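Local coordinates for protein putative polysaccharide binding proteins (DUF1812) (Bacteroides thetaiotaomicron VPI-5482, PDB 3GF8) that is a putative fimbrial assembly protein of the FimB/Mfa2 family, a predicted outer-membrane lipoprotein that probably serves to anchor or assemble fimbriae, at residues Q78-T92 against S99-E111. Residues are numbered along the deposited sequence; the frame is centred on the assembly and turned at random. Where two conformers were deposited one is given.
Sequences QFMAWAGARDSYDIT and STLTDLKLKLKRE
A short antiparallel ribbon, strand 89-91 against strand 105-108, lies over the strand that ends at Ala83, with the Leu104 and Leu106 side chains facing Trp82 of that strand. Asp90 and Lys107 form its hydrogen-bonded pair, Asp90 N to Lys107 O at 3.0 Å and Lys107 N to Asp90 O at 2.8 Å. At one end the Thr92 hydroxyl does double duty, donating to Asp103 O (2.8 Å) and accepting from Lys105 N (3.0 Å); chi1 of 50° sets OG1 between its own backbone N and carbonyl carbon, where it reaches both partners. At the other end the N-H of Lys109 points almost straight at Ser88 O in a hydrogen bond (173°), and the extended Lys109 side chain passes across the Asp90 carboxylate to put NZ on Asp87 O, 2.7 Å away. Between the layers Leu106 is the wedge: CD1 sits over the Trp82 six-membered ring, 3.7 Å from its centroid, a CH-pi contact, while CD2 packs on Tyr89 CD1. Leu104 CD1 lies against Ile91 CG2 (3.7 Å), and a water accepts from Trp82 NE1 and donates, weakly, to Leu104 O. Beyond the ribbon, strand 180-182 pairs with 105-108; strand 75-83 runs between strands 38-44 and 124-133, whose Tyr125 meets Trp82 edge-to-face.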
# COMPACT_ATOMS: atom_id res chain seq x y z
N GLN A 78 13.71 0.54 -20.74
CA GLN A 78 12.57 0.69 -19.85
C GLN A 78 13.05 0.98 -18.45
O GLN A 78 14.04 0.42 -18.01
CB GLN A 78 11.71 -0.54 -19.85
CG GLN A 78 11.14 -0.82 -21.21
CD GLN A 78 10.17 -1.96 -21.19
OE1 GLN A 78 10.54 -3.10 -20.94
NE2 GLN A 78 8.90 -1.66 -21.47
N PHE A 79 12.38 1.93 -17.78
CA PHE A 79 12.67 2.24 -16.39
C PHE A 79 11.45 1.92 -15.57
O PHE A 79 10.30 2.05 -16.05
CB PHE A 79 12.95 3.74 -16.11
CG PHE A 79 14.16 4.36 -16.82
CD1 PHE A 79 15.07 3.62 -17.56
CD2 PHE A 79 14.37 5.74 -16.70
CE1 PHE A 79 16.15 4.26 -18.20
CE2 PHE A 79 15.42 6.38 -17.31
CZ PHE A 79 16.34 5.64 -18.07
N MSE A 80 11.70 1.52 -14.33
CA MSE A 80 10.67 1.45 -13.31
C MSE A 80 11.37 1.70 -11.98
O MSE A 80 12.58 1.84 -11.96
CB MSE A 80 9.86 0.12 -13.37
CG MSE A 80 10.61 -1.18 -13.25
SE MSE A 80 11.06 -1.64 -11.46
CE MSE A 80 9.28 -1.77 -10.62
N ALA A 81 10.62 1.80 -10.89
CA ALA A 81 11.25 2.01 -9.61
C ALA A 81 10.46 1.39 -8.46
O ALA A 81 9.29 1.08 -8.60
CB ALA A 81 11.49 3.48 -9.36
N TRP A 82 11.17 1.15 -7.34
CA TRP A 82 10.54 0.94 -6.04
C TRP A 82 11.09 2.03 -5.14
O TRP A 82 12.28 2.35 -5.16
CB TRP A 82 10.92 -0.42 -5.45
CG TRP A 82 10.25 -1.58 -6.07
CD1 TRP A 82 10.84 -2.55 -6.85
CD2 TRP A 82 8.87 -1.94 -5.95
NE1 TRP A 82 9.89 -3.48 -7.22
CE2 TRP A 82 8.68 -3.14 -6.69
CE3 TRP A 82 7.76 -1.38 -5.29
CZ2 TRP A 82 7.44 -3.77 -6.79
CZ3 TRP A 82 6.54 -2.00 -5.38
CH2 TRP A 82 6.38 -3.19 -6.11
N ALA A 83 10.19 2.65 -4.38
CA ALA A 83 10.55 3.77 -3.54
C ALA A 83 10.12 3.43 -2.12
O ALA A 83 9.10 2.79 -1.90
CB ALA A 83 9.88 5.08 -4.05
N GLY A 84 10.94 3.88 -1.17
CA GLY A 84 10.74 3.56 0.24
C GLY A 84 11.18 2.18 0.73
O GLY A 84 11.09 1.94 1.92
N ALA A 85 11.65 1.27 -0.15
CA ALA A 85 11.90 -0.12 0.26
C ALA A 85 13.17 -0.20 1.10
O ALA A 85 14.25 0.17 0.65
CB ALA A 85 11.96 -1.11 -0.93
N ARG A 86 13.02 -0.64 2.35
CA ARG A 86 14.16 -0.82 3.26
C ARG A 86 14.05 -2.20 3.89
O ARG A 86 13.85 -3.18 3.16
CB ARG A 86 14.22 0.31 4.28
CG ARG A 86 14.47 1.67 3.62
CD ARG A 86 14.52 2.75 4.68
NE ARG A 86 14.60 4.10 4.15
CZ ARG A 86 15.73 4.73 3.87
NH1 ARG A 86 16.90 4.14 4.07
NH2 ARG A 86 15.70 5.96 3.37
N ASP A 87 14.12 -2.30 5.21
CA ASP A 87 14.23 -3.60 5.85
C ASP A 87 13.03 -4.51 5.81
O ASP A 87 13.19 -5.69 6.06
CB ASP A 87 14.63 -3.44 7.30
CG ASP A 87 16.03 -2.93 7.44
OD1 ASP A 87 16.87 -3.27 6.56
OD2 ASP A 87 16.30 -2.18 8.40
N SER A 88 11.85 -4.01 5.50
CA SER A 88 10.67 -4.87 5.50
C SER A 88 10.58 -5.78 4.30
O SER A 88 9.86 -6.79 4.35
CB SER A 88 9.39 -4.07 5.60
OG SER A 88 9.38 -3.29 6.78
N TYR A 89 11.33 -5.46 3.25
CA TYR A 89 11.11 -6.10 1.98
C TYR A 89 12.39 -6.71 1.45
O TYR A 89 13.44 -6.13 1.61
CB TYR A 89 10.61 -5.06 0.99
CG TYR A 89 9.56 -4.15 1.56
CD1 TYR A 89 8.26 -4.59 1.68
CD2 TYR A 89 9.85 -2.86 1.96
CE1 TYR A 89 7.26 -3.78 2.19
CE2 TYR A 89 8.85 -2.03 2.46
CZ TYR A 89 7.54 -2.50 2.57
OH TYR A 89 6.49 -1.73 3.09
N ASP A 90 12.26 -7.89 0.83
CA ASP A 90 13.32 -8.43 -0.05
C ASP A 90 12.93 -8.19 -1.47
O ASP A 90 11.85 -8.62 -1.90
CB ASP A 90 13.51 -9.94 0.15
CG ASP A 90 14.08 -10.27 1.53
OD1 ASP A 90 15.09 -9.65 1.96
OD2 ASP A 90 13.48 -11.13 2.20
N ILE A 91 13.82 -7.54 -2.21
CA ILE A 91 13.65 -7.36 -3.64
C ILE A 91 14.69 -8.27 -4.27
O ILE A 91 15.85 -8.24 -3.90
CB ILE A 91 13.90 -5.89 -4.06
CG1 ILE A 91 12.96 -4.93 -3.28
CG2 ILE A 91 13.71 -5.75 -5.58
CD1 ILE A 91 13.37 -3.39 -3.34
N THR A 92 14.28 -9.11 -5.21
CA THR A 92 15.22 -10.02 -5.87
C THR A 92 16.41 -9.25 -6.46
O THR A 92 16.26 -8.10 -6.93
CB THR A 92 14.52 -10.85 -6.96
OG1 THR A 92 13.79 -9.99 -7.79
CG2 THR A 92 13.49 -11.84 -6.36
N SER A 99 19.28 -11.16 -16.34
CA SER A 99 17.91 -11.05 -15.83
C SER A 99 17.00 -10.14 -16.66
O SER A 99 17.47 -9.30 -17.39
CB SER A 99 17.94 -10.54 -14.38
OG SER A 99 18.90 -11.28 -13.61
N THR A 100 15.69 -10.33 -16.55
CA THR A 100 14.70 -9.47 -17.19
C THR A 100 13.66 -9.02 -16.15
O THR A 100 13.71 -9.49 -15.00
CB THR A 100 13.99 -10.22 -18.30
OG1 THR A 100 13.22 -11.27 -17.72
CG2 THR A 100 15.02 -10.84 -19.27
N LEU A 101 12.74 -8.13 -16.56
CA LEU A 101 11.72 -7.56 -15.68
C LEU A 101 10.96 -8.60 -14.87
O LEU A 101 10.75 -8.40 -13.69
CB LEU A 101 10.67 -6.75 -16.47
CG LEU A 101 10.89 -5.24 -16.63
CD1 LEU A 101 9.86 -4.70 -17.60
CD2 LEU A 101 10.81 -4.50 -15.30
N THR A 102 10.57 -9.70 -15.49
CA THR A 102 9.74 -10.67 -14.79
C THR A 102 10.50 -11.32 -13.64
O THR A 102 9.87 -11.91 -12.76
CB THR A 102 9.17 -11.72 -15.75
OG1 THR A 102 10.24 -12.51 -16.31
CG2 THR A 102 8.35 -11.05 -16.92
N ASP A 103 11.84 -11.22 -13.63
CA ASP A 103 12.63 -11.71 -12.49
C ASP A 103 12.55 -10.83 -11.24
O ASP A 103 12.97 -11.27 -10.15
CB ASP A 103 14.12 -11.80 -12.85
CG ASP A 103 14.41 -12.89 -13.87
OD1 ASP A 103 13.74 -13.93 -13.84
OD2 ASP A 103 15.32 -12.71 -14.71
N LEU A 104 12.11 -9.59 -11.41
CA LEU A 104 12.10 -8.59 -10.34
C LEU A 104 10.83 -8.76 -9.50
O LEU A 104 9.71 -8.61 -10.01
CB LEU A 104 12.16 -7.16 -10.89
CG LEU A 104 12.37 -6.06 -9.85
CD1 LEU A 104 13.67 -6.30 -9.19
CD2 LEU A 104 12.35 -4.66 -10.45
N LYS A 105 11.01 -9.08 -8.22
CA LYS A 105 9.88 -9.32 -7.35
C LYS A 105 10.21 -8.74 -5.99
O LYS A 105 11.35 -8.75 -5.60
CB LYS A 105 9.64 -10.80 -7.23
CG LYS A 105 9.51 -11.51 -8.57
CD LYS A 105 9.24 -12.98 -8.38
CE LYS A 105 8.92 -13.60 -9.71
NZ LYS A 105 9.12 -15.02 -9.63
N LEU A 106 9.20 -8.26 -5.29
CA LEU A 106 9.36 -7.68 -3.98
C LEU A 106 8.49 -8.53 -3.07
O LEU A 106 7.33 -8.83 -3.38
CB LEU A 106 8.94 -6.23 -4.00
CG LEU A 106 9.05 -5.39 -2.70
CD1 LEU A 106 9.29 -3.93 -2.99
CD2 LEU A 106 7.81 -5.53 -1.89
N LYS A 107 9.07 -8.98 -1.96
CA LYS A 107 8.31 -9.80 -1.03
C LYS A 107 8.40 -9.21 0.37
O LYS A 107 9.48 -8.89 0.85
CB LYS A 107 8.80 -11.25 -1.07
CG LYS A 107 8.03 -12.13 -0.13
CD LYS A 107 8.56 -13.54 -0.08
CE LYS A 107 7.77 -14.45 -1.02
NZ LYS A 107 8.31 -15.84 -1.03
N LEU A 108 7.24 -8.99 1.00
CA LEU A 108 7.22 -8.58 2.41
C LEU A 108 7.81 -9.72 3.24
O LEU A 108 7.41 -10.88 3.06
CB LEU A 108 5.78 -8.30 2.88
CG LEU A 108 5.50 -7.93 4.33
CD1 LEU A 108 6.19 -6.64 4.74
CD2 LEU A 108 3.94 -7.84 4.58
N LYS A 109 8.78 -9.41 4.10
CA LYS A 109 9.40 -10.42 4.93
C LYS A 109 8.41 -10.92 5.97
O LYS A 109 7.64 -10.12 6.54
CB LYS A 109 10.62 -9.82 5.64
CG LYS A 109 11.79 -9.48 4.68
CD LYS A 109 12.98 -9.01 5.49
CE LYS A 109 14.10 -8.45 4.67
NZ LYS A 109 14.98 -7.60 5.53
N ARG A 110 8.42 -12.23 6.18
CA ARG A 110 7.63 -12.87 7.24
C ARG A 110 8.37 -14.05 7.86
O ARG A 110 9.25 -14.65 7.27
CB ARG A 110 6.25 -13.29 6.76
CG ARG A 110 6.21 -14.61 5.92
CD ARG A 110 7.12 -14.55 4.69
NE ARG A 110 6.69 -13.53 3.72
CZ ARG A 110 5.88 -13.77 2.68
NH1 ARG A 110 5.40 -14.99 2.46
NH2 ARG A 110 5.53 -12.77 1.86
N GLU A 111 7.98 -14.38 9.07
CA GLU A 111 8.41 -15.58 9.76
C GLU A 111 7.49 -16.74 9.43
O GLU A 111 6.46 -16.52 8.79
CB GLU A 111 8.26 -15.33 11.24
CG GLU A 111 9.17 -14.27 11.83
CD GLU A 111 8.99 -14.22 13.36
OE1 GLU A 111 7.87 -14.62 13.84
OE2 GLU A 111 9.97 -13.81 14.05
O HOH W 1 8.92 -6.32 -8.46
O HOH W 2 15.72 -5.88 2.98